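Glutathione reductase (Bartonella henselae, PDB 3O0H) probably catalyses the NADPH-dependent reduction of glutathione disulfide to glutathione, as a dimeric FAD-containing flavoenzyme with a redox-active disulfide. Local coordinates at residues N229-L234 and G424-G429; I331-V336 and I361-F366; A337-M342 and P356-I361. All coordinates share one frame; numbering follows the deposited sequence.

Contact 1. Residues N229-L234 and G424-G429; sequences NFDYDL and GAHVLG
Asp231 lays its side chain over one face of the His426 imidazole. Its CB sits nearly above the ring centre, 3.9 Å from the centroid of the His426 ring and 11° off the ring normal, a CH-pi contact. From there CG, anti to the backbone N (chi1 179°), continues over the same face, and OD2 ends 3.8 Å from His426 CD2. The carboxylate is tilted only 26° from the ring plane, and OD2 accepts from the backbone N of Glu378 rather than from the ring. OD1 caps the helix that starts at Tyr232: Asp233 N reaches Asp231 OD1 at 3.0 Å, from the anti side but tilted well out of the carboxylate plane, and Lys412 adds a salt bridge. Aspartate suits this N-cap because its short arm can serve the helix and still rest on the ring. The ring is fixed from its rim, ND1 paired with Thr373 OG1 and NE2 with Leu376 O. Beside it the branched apolar end of Leu234 spans His426 and Leu428, CD1 at 4.0 Å from His426 CB and CD2 at 3.9 Å from Leu428 CB, with CD2 also 3.5 Å from Val427 O. The start of helix 232-245 thus rests on strand 422-428 of the antiparallel sheet, with strands 371-375 and 409-416 flanking that strand and helix 432-444 packed against Ala425 and Val427.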
loop_
_atom_site.group_PDB
_atom_site.type_symbol
_atom_site.label_atom_id
_atom_site.label_comp_id
_atom_site.label_asym_id
_atom_site.label_seq_id
_atom_site.Cartn_x
_atom_site.Cartn_y
_atom_site.Cartn_z
ATOM N N ASN B 229 -21.206 -4.514 -12.050
ATOM C CA ASN B 229 -21.224 -3.260 -11.234
ATOM C C ASN B 229 -19.849 -2.690 -10.801
ATOM O O ASN B 229 -19.785 -1.608 -10.168
ATOM C CB ASN B 229 -22.136 -3.390 -9.993
ATOM C CG ASN B 229 -23.568 -3.729 -10.367
ATOM O OD1 ASN B 229 -24.133 -4.691 -9.865
ATOM N ND2 ASN B 229 -24.139 -2.954 -11.257
ATOM N N PHE B 230 -18.773 -3.379 -11.154
ATOM C CA PHE B 230 -17.426 -2.805 -11.036
ATOM C C PHE B 230 -17.039 -2.162 -12.364
ATOM O O PHE B 230 -17.607 -2.489 -13.412
ATOM C CB PHE B 230 -16.413 -3.889 -10.699
ATOM C CG PHE B 230 -16.492 -4.381 -9.309
ATOM C CD1 PHE B 230 -17.552 -5.182 -8.910
ATOM C CD2 PHE B 230 -15.549 -4.009 -8.359
ATOM C CE1 PHE B 230 -17.649 -5.620 -7.636
ATOM C CE2 PHE B 230 -15.645 -4.480 -7.057
ATOM C CZ PHE B 230 -16.695 -5.297 -6.707
ATOM N N ASP B 231 -16.096 -1.224 -12.333
ATOM C CA ASP B 231 -15.587 -0.624 -13.558
ATOM C C ASP B 231 -15.157 -1.723 -14.570
ATOM O O ASP B 231 -14.566 -2.715 -14.199
ATOM C CB ASP B 231 -14.443 0.339 -13.201
ATOM C CG ASP B 231 -13.811 1.013 -14.422
ATOM O OD1 ASP B 231 -13.014 0.320 -15.083
ATOM O OD2 ASP B 231 -14.099 2.193 -14.675
ATOM N N TYR B 232 -15.493 -1.528 -15.841
ATOM C CA TYR B 232 -15.265 -2.569 -16.877
ATOM C C TYR B 232 -13.800 -3.004 -16.944
ATOM O O TYR B 232 -13.513 -4.188 -17.072
ATOM C CB TYR B 232 -15.748 -2.119 -18.253
ATOM C CG TYR B 232 -15.192 -2.998 -19.384
ATOM C CD1 TYR B 232 -15.791 -4.193 -19.741
ATOM C CD2 TYR B 232 -14.034 -2.613 -20.075
ATOM C CE1 TYR B 232 -15.268 -4.995 -20.764
ATOM C CE2 TYR B 232 -13.511 -3.390 -21.127
ATOM C CZ TYR B 232 -14.114 -4.595 -21.457
ATOM O OH TYR B 232 -13.551 -5.354 -22.506
ATOM N N ASP B 233 -12.851 -2.068 -16.839
ATOM C CA ASP B 233 -11.425 -2.465 -16.893
ATOM C C ASP B 233 -11.108 -3.456 -15.767
ATOM O O ASP B 233 -10.373 -4.425 -15.966
ATOM C CB ASP B 233 -10.493 -1.266 -16.772
ATOM C CG ASP B 233 -10.295 -0.528 -18.063
ATOM O OD1 ASP B 233 -10.146 -1.168 -19.120
ATOM O OD2 ASP B 233 -10.214 0.704 -18.016
ATOM N N LEU B 234 -11.623 -3.227 -14.554
ATOM C CA LEU B 234 -11.378 -4.192 -13.466
ATOM C C LEU B 234 -11.938 -5.583 -13.777
ATOM O O LEU B 234 -11.332 -6.620 -13.462
ATOM C CB LEU B 234 -11.977 -3.701 -12.151
ATOM C CG LEU B 234 -11.512 -2.311 -11.711
ATOM C CD1 LEU B 234 -12.487 -1.753 -10.602
ATOM C CD2 LEU B 234 -10.011 -2.304 -11.297
ATOM N N GLY B 424 -13.738 9.187 -9.452
ATOM C CA GLY B 424 -13.598 7.731 -9.366
ATOM C C GLY B 424 -12.124 7.327 -9.437
ATOM O O GLY B 424 -11.328 8.012 -10.079
ATOM N N ALA B 425 -11.776 6.214 -8.789
ATOM C CA ALA B 425 -10.418 5.697 -8.821
ATOM C C ALA B 425 -10.501 4.168 -8.690
ATOM O O ALA B 425 -11.198 3.642 -7.799
ATOM C CB ALA B 425 -9.542 6.299 -7.669
ATOM N N HIS B 426 -9.749 3.495 -9.563
ATOM C CA HIS B 426 -9.830 2.050 -9.788
ATOM C C HIS B 426 -8.440 1.467 -9.948
ATOM O O HIS B 426 -7.639 1.995 -10.707
ATOM C CB HIS B 426 -10.687 1.776 -11.024
ATOM C CG HIS B 426 -11.949 2.561 -11.018
ATOM N ND1 HIS B 426 -12.987 2.285 -10.150
ATOM C CD2 HIS B 426 -12.301 3.687 -11.688
ATOM C CE1 HIS B 426 -13.936 3.188 -10.318
ATOM N NE2 HIS B 426 -13.556 4.034 -11.267
ATOM N N VAL B 427 -8.150 0.388 -9.220
ATOM C CA VAL B 427 -6.807 -0.138 -9.110
ATOM C C VAL B 427 -6.916 -1.654 -9.188
ATOM O O VAL B 427 -7.803 -2.260 -8.570
ATOM C CB VAL B 427 -6.133 0.271 -7.797
ATOM C CG1 VAL B 427 -4.670 -0.248 -7.680
ATOM C CG2 VAL B 427 -6.145 1.785 -7.567
ATOM N N LEU B 428 -6.020 -2.255 -9.946
ATOM C CA LEU B 428 -5.904 -3.697 -10.004
ATOM C C LEU B 428 -4.447 -4.059 -9.997
ATOM O O LEU B 428 -3.696 -3.525 -10.801
ATOM C CB LEU B 428 -6.623 -4.236 -11.232
ATOM C CG LEU B 428 -6.369 -5.723 -11.498
ATOM C CD1 LEU B 428 -7.617 -6.316 -12.083
ATOM C CD2 LEU B 428 -5.154 -5.958 -12.385
ATOM N N GLY B 429 -4.063 -5.012 -9.138
ATOM C CA GLY B 429 -2.710 -5.441 -8.957
ATOM C C GLY B 429 -2.371 -5.473 -7.469
ATOM O O GLY B 429 -3.241 -5.386 -6.578
#

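Contact 2. Residues I331-V336 and I361-F366; sequences IQLTPV and ITTAVF. With FAD (flavin-adenine dinucleotide), chain H.
Leu333 and Ile361 lie alongside each other and run in opposite directions, with Leu333 CD1 3.7 Å from Ile361 CG2. The same leucine methyl also meets Thr363, whose side chain crosses it at about a right angle; Leu333 CD1 is 3.7 Å from Thr363 CG2. Thr363 offers its methyl because chi1 of 57° puts OG1 between the backbone N and the carbonyl carbon, with CG2 anti to the carbonyl carbon. Threonine suits this beta strand: it is beta-branched and turns its methyl to the apolar contact. The far end of Ile361 works separately. Its CD1 is met crosswise by Val336 CG2 at 3.9 Å and, more loosely, by Ile331 CG2 at 4.1 Å, the two isoleucine side chains running past each other in opposite directions. Leu333 and Ile361 reach across with terminal methyls, while Ile331, Val336 and Thr363 supply methyls held near the backbone, and the interface is held wholly by such apolar contacts, without a hydrogen bond across it.

The leucine's other branch turns to the cofactor: Leu333 CD2 lies 3.7 Å from FAD O2. That flavin carbonyl oxygen accepts a hydrogen bond from Thr334 N, 3.0 Å from FAD O2 with an angle of 150° at the hydrogen. Thr334 N belongs to the first turn of helix 334-349, whose N-cap position is Leu333, so the helix start points at the pyrimidine end of the isoalloxazine and would probably stabilise negative charge there on reduction. His459 O of the second subunit also bonds to the FAD. A helix N-terminus directed at flavin O2 is characteristic of the FAD site of the glutathione reductase family of disulfide oxidoreductases.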
loop_
_atom_site.group_PDB
_atom_site.type_symbol
_atom_site.label_atom_id
_atom_site.label_comp_id
_atom_site.label_asym_id
_atom_site.label_seq_id
_atom_site.Cartn_x
_atom_site.Cartn_y
_atom_site.Cartn_z
ATOM N N ILE B 331 -25.301 -1.912 1.235
ATOM C CA ILE B 331 -24.124 -2.698 0.813
ATOM C C ILE B 331 -23.616 -3.487 2.014
ATOM O O ILE B 331 -23.548 -2.979 3.145
ATOM C CB ILE B 331 -23.019 -1.752 0.200
ATOM C CG1 ILE B 331 -21.871 -2.548 -0.439
ATOM C CG2 ILE B 331 -22.493 -0.768 1.220
ATOM C CD1 ILE B 331 -21.047 -1.716 -1.407
ATOM N N GLN B 332 -23.231 -4.728 1.760
ATOM C CA GLN B 332 -22.915 -5.643 2.821
ATOM C C GLN B 332 -21.409 -5.613 3.078
ATOM O O GLN B 332 -20.623 -6.339 2.425
ATOM C CB GLN B 332 -23.392 -7.039 2.414
ATOM C CG GLN B 332 -24.899 -7.141 2.282
ATOM C CD GLN B 332 -25.361 -8.468 1.696
ATOM O OE1 GLN B 332 -24.561 -9.396 1.471
ATOM N NE2 GLN B 332 -26.656 -8.584 1.488
ATOM N N LEU B 333 -21.022 -4.770 4.024
ATOM C CA LEU B 333 -19.622 -4.566 4.390
ATOM C C LEU B 333 -19.504 -4.392 5.893
ATOM O O LEU B 333 -20.324 -3.714 6.569
ATOM C CB LEU B 333 -19.036 -3.313 3.694
ATOM C CG LEU B 333 -18.977 -3.259 2.164
ATOM C CD1 LEU B 333 -18.781 -1.799 1.646
ATOM C CD2 LEU B 333 -17.943 -4.221 1.506
ATOM N N THR B 334 -18.439 -4.943 6.440
ATOM C CA THR B 334 -18.237 -4.855 7.851
ATOM C C THR B 334 -18.036 -3.401 8.322
ATOM O O THR B 334 -18.614 -3.004 9.309
ATOM C CB THR B 334 -17.098 -5.757 8.291
ATOM O OG1 THR B 334 -17.619 -7.091 8.458
ATOM C CG2 THR B 334 -16.482 -5.263 9.622
ATOM N N PRO B 335 -17.228 -2.610 7.627
ATOM C CA PRO B 335 -17.060 -1.240 8.116
ATOM C C PRO B 335 -18.333 -0.419 8.112
ATOM O O PRO B 335 -18.507 0.467 8.971
ATOM C CB PRO B 335 -16.053 -0.653 7.139
ATOM C CG PRO B 335 -15.319 -1.819 6.625
ATOM C CD PRO B 335 -16.262 -2.915 6.553
ATOM N N VAL B 336 -19.228 -0.724 7.191
ATOM C CA VAL B 336 -20.497 -0.035 7.121
ATOM C C VAL B 336 -21.409 -0.439 8.283
ATOM O O VAL B 336 -22.091 0.395 8.855
ATOM C CB VAL B 336 -21.161 -0.240 5.793
ATOM C CG1 VAL B 336 -22.490 0.527 5.739
ATOM C CG2 VAL B 336 -20.243 0.279 4.654
ATOM N N ILE B 361 -17.865 5.127 -0.675
ATOM C CA ILE B 361 -17.307 3.973 0.032
ATOM C C ILE B 361 -16.314 3.220 -0.869
ATOM O O ILE B 361 -16.646 2.840 -1.992
ATOM C CB ILE B 361 -18.416 2.985 0.488
ATOM C CG1 ILE B 361 -19.409 3.680 1.438
ATOM C CG2 ILE B 361 -17.762 1.714 1.184
ATOM C CD1 ILE B 361 -20.633 2.811 1.779
ATOM N N THR B 362 -15.085 3.079 -0.397
ATOM C CA THR B 362 -14.091 2.271 -1.051
ATOM C C THR B 362 -14.328 0.818 -0.760
ATOM O O THR B 362 -14.658 0.435 0.366
ATOM C CB THR B 362 -12.666 2.639 -0.562
ATOM O OG1 THR B 362 -12.478 4.038 -0.731
ATOM C CG2 THR B 362 -11.590 1.860 -1.346
ATOM N N THR B 363 -14.175 -0.003 -1.791
ATOM C CA THR B 363 -14.286 -1.426 -1.681
ATOM C C THR B 363 -13.080 -2.122 -2.279
ATOM O O THR B 363 -12.384 -1.566 -3.117
ATOM C CB THR B 363 -15.615 -1.995 -2.247
ATOM O OG1 THR B 363 -15.795 -1.636 -3.610
ATOM C CG2 THR B 363 -16.795 -1.453 -1.448
ATOM N N ALA B 364 -12.801 -3.311 -1.740
ATOM C CA ALA B 364 -11.717 -4.164 -2.217
ATOM C C ALA B 364 -12.280 -5.511 -2.624
ATOM O O ALA B 364 -13.305 -5.930 -2.103
ATOM C CB ALA B 364 -10.635 -4.322 -1.116
ATOM N N VAL B 365 -11.627 -6.183 -3.581
ATOM C CA VAL B 365 -11.862 -7.606 -3.822
ATOM C C VAL B 365 -10.521 -8.301 -3.724
ATOM O O VAL B 365 -9.600 -7.883 -4.416
ATOM C CB VAL B 365 -12.444 -7.846 -5.226
ATOM C CG1 VAL B 365 -12.775 -9.328 -5.421
ATOM C CG2 VAL B 365 -13.685 -6.936 -5.463
ATOM N N PHE B 366 -10.392 -9.301 -2.840
ATOM C CA PHE B 366 -9.146 -10.032 -2.686
ATOM C C PHE B 366 -9.075 -11.204 -3.639
ATOM O O PHE B 366 -8.808 -12.367 -3.280
ATOM C CB PHE B 366 -8.901 -10.388 -1.228
ATOM C CG PHE B 366 -8.627 -9.157 -0.415
ATOM C CD1 PHE B 366 -9.641 -8.530 0.290
ATOM C CD2 PHE B 366 -7.366 -8.553 -0.478
ATOM C CE1 PHE B 366 -9.385 -7.347 1.010
ATOM C CE2 PHE B 366 -7.106 -7.366 0.228
ATOM C CZ PHE B 366 -8.111 -6.783 0.969
HETATM P PA FAD H . -23.131 -10.285 10.944
HETATM O O1A FAD H . -23.426 -11.287 9.870
HETATM O O2A FAD H . -21.666 -10.012 11.151
HETATM O O5B FAD H . -23.778 -10.684 12.349
HETATM C C5B FAD H . -25.094 -11.172 12.507
HETATM C C4B FAD H . -25.037 -12.112 13.694
HETATM O O4B FAD H . -26.339 -12.401 14.181
HETATM C C3B FAD H . -24.383 -13.455 13.390
HETATM O O3B FAD H . -23.351 -13.728 14.343
HETATM C C2B FAD H . -25.511 -14.463 13.519
HETATM O O2B FAD H . -25.044 -15.684 14.040
HETATM C C1B FAD H . -26.440 -13.825 14.494
HETATM N N9A FAD H . -27.898 -14.008 14.399
HETATM C C8A FAD H . -28.693 -13.860 13.301
HETATM N N7A FAD H . -29.972 -13.974 13.688
HETATM C C5A FAD H . -29.977 -14.187 15.038
HETATM C C6A FAD H . -30.980 -14.294 15.965
HETATM N N6A FAD H . -32.281 -14.272 15.635
HETATM N N1A FAD H . -30.651 -14.472 17.287
HETATM C C2A FAD H . -29.328 -14.492 17.660
HETATM N N3A FAD H . -28.332 -14.351 16.752
HETATM C C4A FAD H . -28.683 -14.157 15.473
HETATM N N1 FAD H . -17.163 -7.445 4.285
HETATM C C2 FAD H . -16.105 -6.567 4.167
HETATM O O2 FAD H . -16.184 -5.362 4.518
HETATM N N3 FAD H . -14.943 -7.009 3.669
HETATM C C4 FAD H . -14.740 -8.328 3.296
HETATM O O4 FAD H . -13.613 -8.637 2.889
HETATM C C4X FAD H . -15.805 -9.223 3.411
HETATM N N5 FAD H . -15.669 -10.543 3.078
HETATM C C5X FAD H . -16.758 -11.395 3.257
HETATM C C6 FAD H . -16.604 -12.722 2.897
HETATM C C7 FAD H . -17.647 -13.623 3.064
HETATM C C7M FAD H . -17.422 -15.071 2.668
HETATM C C8 FAD H . -18.846 -13.192 3.599
HETATM C C8M FAD H . -20.013 -14.145 3.755
HETATM C C9 FAD H . -19.017 -11.855 3.938
HETATM C C9A FAD H . -17.966 -10.948 3.760
HETATM N N10 FAD H . -18.082 -9.609 4.092
HETATM C C10 FAD H . -17.010 -8.765 3.941
HETATM C "C1'" FAD H . -19.336 -9.037 4.624
HETATM C "C2'" FAD H . -19.365 -8.909 6.126
HETATM O "O2'" FAD H . -19.230 -10.199 6.692
HETATM C "C3'" FAD H . -20.690 -8.309 6.517
HETATM O "O3'" FAD H . -21.019 -7.147 5.777
HETATM C "C4'" FAD H . -20.740 -8.073 8.011
HETATM O "O4'" FAD H . -20.467 -9.311 8.674
HETATM C "C5'" FAD H . -22.118 -7.582 8.438
HETATM O "O5'" FAD H . -22.136 -7.297 9.855
HETATM P P FAD H . -23.554 -7.461 10.588
HETATM O O1P FAD H . -23.446 -6.965 12.012
HETATM O O2P FAD H . -24.627 -6.769 9.775
HETATM O O3P FAD H . -23.978 -8.988 10.527
#

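Contact 3. Residues A337-M342 and P356-I361; sequences AIHDAM and PDYDLI
Tyr358 OH and Asp340 OD1 are modelled only 2.4 Å apart, a hydrogen bond donated by the tyrosine whose length is doubtfully short and says nothing of its strength. The carboxylate oxygen lies at the edge of the phenol ring and in its plane, whereas the carboxylate itself is turned 67° from that ring. Asp340 CB does not head straight for the loop; with CG beside the backbone N, the acid swings round to the hydroxyl. Its other oxygen, OD2, is engaged by His330 NE2 and Gly325 N, so both oxygens of this buried group have partners. A short acidic side chain suits the place, one oxygen facing the tyrosine while the other serves two donors, and the long tyrosine suits the loop because it spans the distance to the helix.

One residue earlier on the helix, His339 makes the second link. Extended from the helix with CG anti to the backbone N (chi1 180°), it presents NE2 to the backbone amide of Asp357, which is slightly tilted from the imidazole plane. Asp357 N lies 3.0 Å from His339 NE2, with an angle of 159° at the hydrogen. As the acceptor, NE2 is probably unprotonated. Pro356 crosses the imidazole at about a right angle, its CB 3.9 Å from His339 CD2. Asp357 is occupied within the loop: its OD1 accepts from Asp359 N, 3.0 Å away, while OD2 forms a salt bridge with Lys444. Such a bond from an aspartate oxygen to the amide two residues on defines an Asx turn, here shaping the connection between helix 334-349 and strand 363-365.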
loop_
_atom_site.group_PDB
_atom_site.type_symbol
_atom_site.label_atom_id
_atom_site.label_comp_id
_atom_site.label_asym_id
_atom_site.label_seq_id
_atom_site.Cartn_x
_atom_site.Cartn_y
_atom_site.Cartn_z
ATOM N N ALA B 337 -21.430 -1.737 8.607
ATOM C CA ALA B 337 -22.143 -2.209 9.806
ATOM C C ALA B 337 -21.626 -1.553 11.106
ATOM O O ALA B 337 -22.399 -1.201 11.984
ATOM C CB ALA B 337 -22.046 -3.740 9.930
ATOM N N ILE B 338 -20.307 -1.394 11.235
ATOM C CA ILE B 338 -19.691 -0.697 12.398
ATOM C C ILE B 338 -20.139 0.785 12.422
ATOM O O ILE B 338 -20.511 1.329 13.487
ATOM C CB ILE B 338 -18.111 -0.869 12.393
ATOM C CG1 ILE B 338 -17.757 -2.370 12.628
ATOM C CG2 ILE B 338 -17.453 0.077 13.444
ATOM C CD1 ILE B 338 -16.281 -2.801 12.340
ATOM N N HIS B 339 -20.034 1.450 11.267
ATOM C CA HIS B 339 -20.491 2.832 11.070
ATOM C C HIS B 339 -21.947 3.003 11.519
ATOM O O HIS B 339 -22.283 3.934 12.304
ATOM C CB HIS B 339 -20.368 3.174 9.575
ATOM C CG HIS B 339 -20.812 4.566 9.204
ATOM N ND1 HIS B 339 -20.090 5.693 9.544
ATOM C CD2 HIS B 339 -21.887 5.010 8.504
ATOM C CE1 HIS B 339 -20.718 6.770 9.093
ATOM N NE2 HIS B 339 -21.812 6.386 8.463
ATOM N N ASP B 340 -22.806 2.106 11.023
ATOM C CA ASP B 340 -24.237 2.077 11.436
ATOM C C ASP B 340 -24.352 2.024 12.978
ATOM O O ASP B 340 -25.139 2.753 13.576
ATOM C CB ASP B 340 -24.947 0.855 10.886
ATOM C CG ASP B 340 -25.281 0.929 9.377
ATOM O OD1 ASP B 340 -25.097 1.963 8.735
ATOM O OD2 ASP B 340 -25.765 -0.105 8.855
ATOM N N ALA B 341 -23.572 1.138 13.610
ATOM C CA ALA B 341 -23.616 0.954 15.068
ATOM C C ALA B 341 -23.243 2.216 15.792
ATOM O O ALA B 341 -23.894 2.587 16.777
ATOM C CB ALA B 341 -22.718 -0.249 15.536
ATOM N N MET B 342 -22.214 2.907 15.290
ATOM C CA MET B 342 -21.798 4.156 15.903
ATOM C C MET B 342 -22.901 5.191 15.780
ATOM O O MET B 342 -23.136 5.961 16.716
ATOM C CB MET B 342 -20.512 4.713 15.274
ATOM C CG MET B 342 -19.293 3.734 15.263
ATOM S SD MET B 342 -18.696 3.383 16.911
ATOM C CE MET B 342 -17.637 4.847 17.173
ATOM N N PRO B 356 -26.034 8.238 8.893
ATOM C CA PRO B 356 -25.011 7.470 8.194
ATOM C C PRO B 356 -24.679 8.062 6.829
ATOM O O PRO B 356 -25.473 8.807 6.238
ATOM C CB PRO B 356 -25.643 6.085 8.049
ATOM C CG PRO B 356 -27.165 6.368 8.096
ATOM C CD PRO B 356 -27.295 7.480 9.057
ATOM N N ASP B 357 -23.472 7.762 6.369
ATOM C CA ASP B 357 -22.946 8.307 5.140
ATOM C C ASP B 357 -22.410 7.153 4.298
ATOM O O ASP B 357 -21.364 6.554 4.636
ATOM C CB ASP B 357 -21.814 9.253 5.460
ATOM C CG ASP B 357 -21.140 9.815 4.215
ATOM O OD1 ASP B 357 -21.550 9.489 3.077
ATOM O OD2 ASP B 357 -20.170 10.564 4.395
ATOM N N TYR B 358 -23.135 6.834 3.229
ATOM C CA TYR B 358 -22.792 5.716 2.362
ATOM C C TYR B 358 -22.264 6.214 1.000
ATOM O O TYR B 358 -22.225 5.468 0.016
ATOM C CB TYR B 358 -24.005 4.773 2.171
ATOM C CG TYR B 358 -24.680 4.243 3.463
ATOM C CD1 TYR B 358 -23.928 3.815 4.572
ATOM C CD2 TYR B 358 -26.077 4.155 3.559
ATOM C CE1 TYR B 358 -24.568 3.349 5.756
ATOM C CE2 TYR B 358 -26.722 3.688 4.756
ATOM C CZ TYR B 358 -25.948 3.259 5.838
ATOM O OH TYR B 358 -26.544 2.827 7.022
ATOM N N ASP B 359 -21.845 7.467 0.946
ATOM C CA ASP B 359 -21.231 8.009 -0.259
ATOM C C ASP B 359 -19.736 7.734 -0.274
ATOM O O ASP B 359 -19.066 7.817 0.774
ATOM C CB ASP B 359 -21.496 9.519 -0.328
ATOM C CG ASP B 359 -22.976 9.824 -0.499
ATOM O OD1 ASP B 359 -23.695 8.909 -0.997
ATOM O OD2 ASP B 359 -23.421 10.955 -0.133
ATOM N N LEU B 360 -19.233 7.436 -1.482
ATOM C CA LEU B 360 -17.814 7.282 -1.779
ATOM C C LEU B 360 -17.159 6.221 -0.883
ATOM O O LEU B 360 -16.036 6.395 -0.402
ATOM C CB LEU B 360 -17.085 8.630 -1.700
ATOM C CG LEU B 360 -17.395 9.681 -2.787
ATOM C CD1 LEU B 360 -16.817 11.107 -2.487
ATOM C CD2 LEU B 360 -16.836 9.159 -4.083
ATOM N N ILE B 361 -17.865 5.127 -0.675
ATOM C CA ILE B 361 -17.307 3.973 0.032
ATOM C C ILE B 361 -16.314 3.220 -0.869
ATOM O O ILE B 361 -16.646 2.840 -1.992
ATOM C CB ILE B 361 -18.416 2.985 0.488
ATOM C CG1 ILE B 361 -19.409 3.680 1.438
ATOM C CG2 ILE B 361 -17.762 1.714 1.184
ATOM C CD1 ILE B 361 -20.633 2.811 1.779
#

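In the fold
The touching residues of contact 1 are all buried, whereas those of contacts 2 and 3 are mostly partly accessible, although contact 2 lies near the middle of the chain. Contacts 2 and 3 both touch the second subunit, share helix 334-349 and Ile361, and meet where Val336 CG1 packs 3.5 Å from Tyr358 CE1. Contacts 1 and 2 reach the same antiparallel sheet, at an inner and an edge strand respectively, and join through Phe230 and Val365; contacts 1 and 3 do not touch. Their chemistry differs accordingly: contact 1 combines a helix cap with a histidine face and leucine methyls, contact 2 is apolar across its segments but polar toward FAD, and contact 3 relies on two hydrogen bonds between helix and loop.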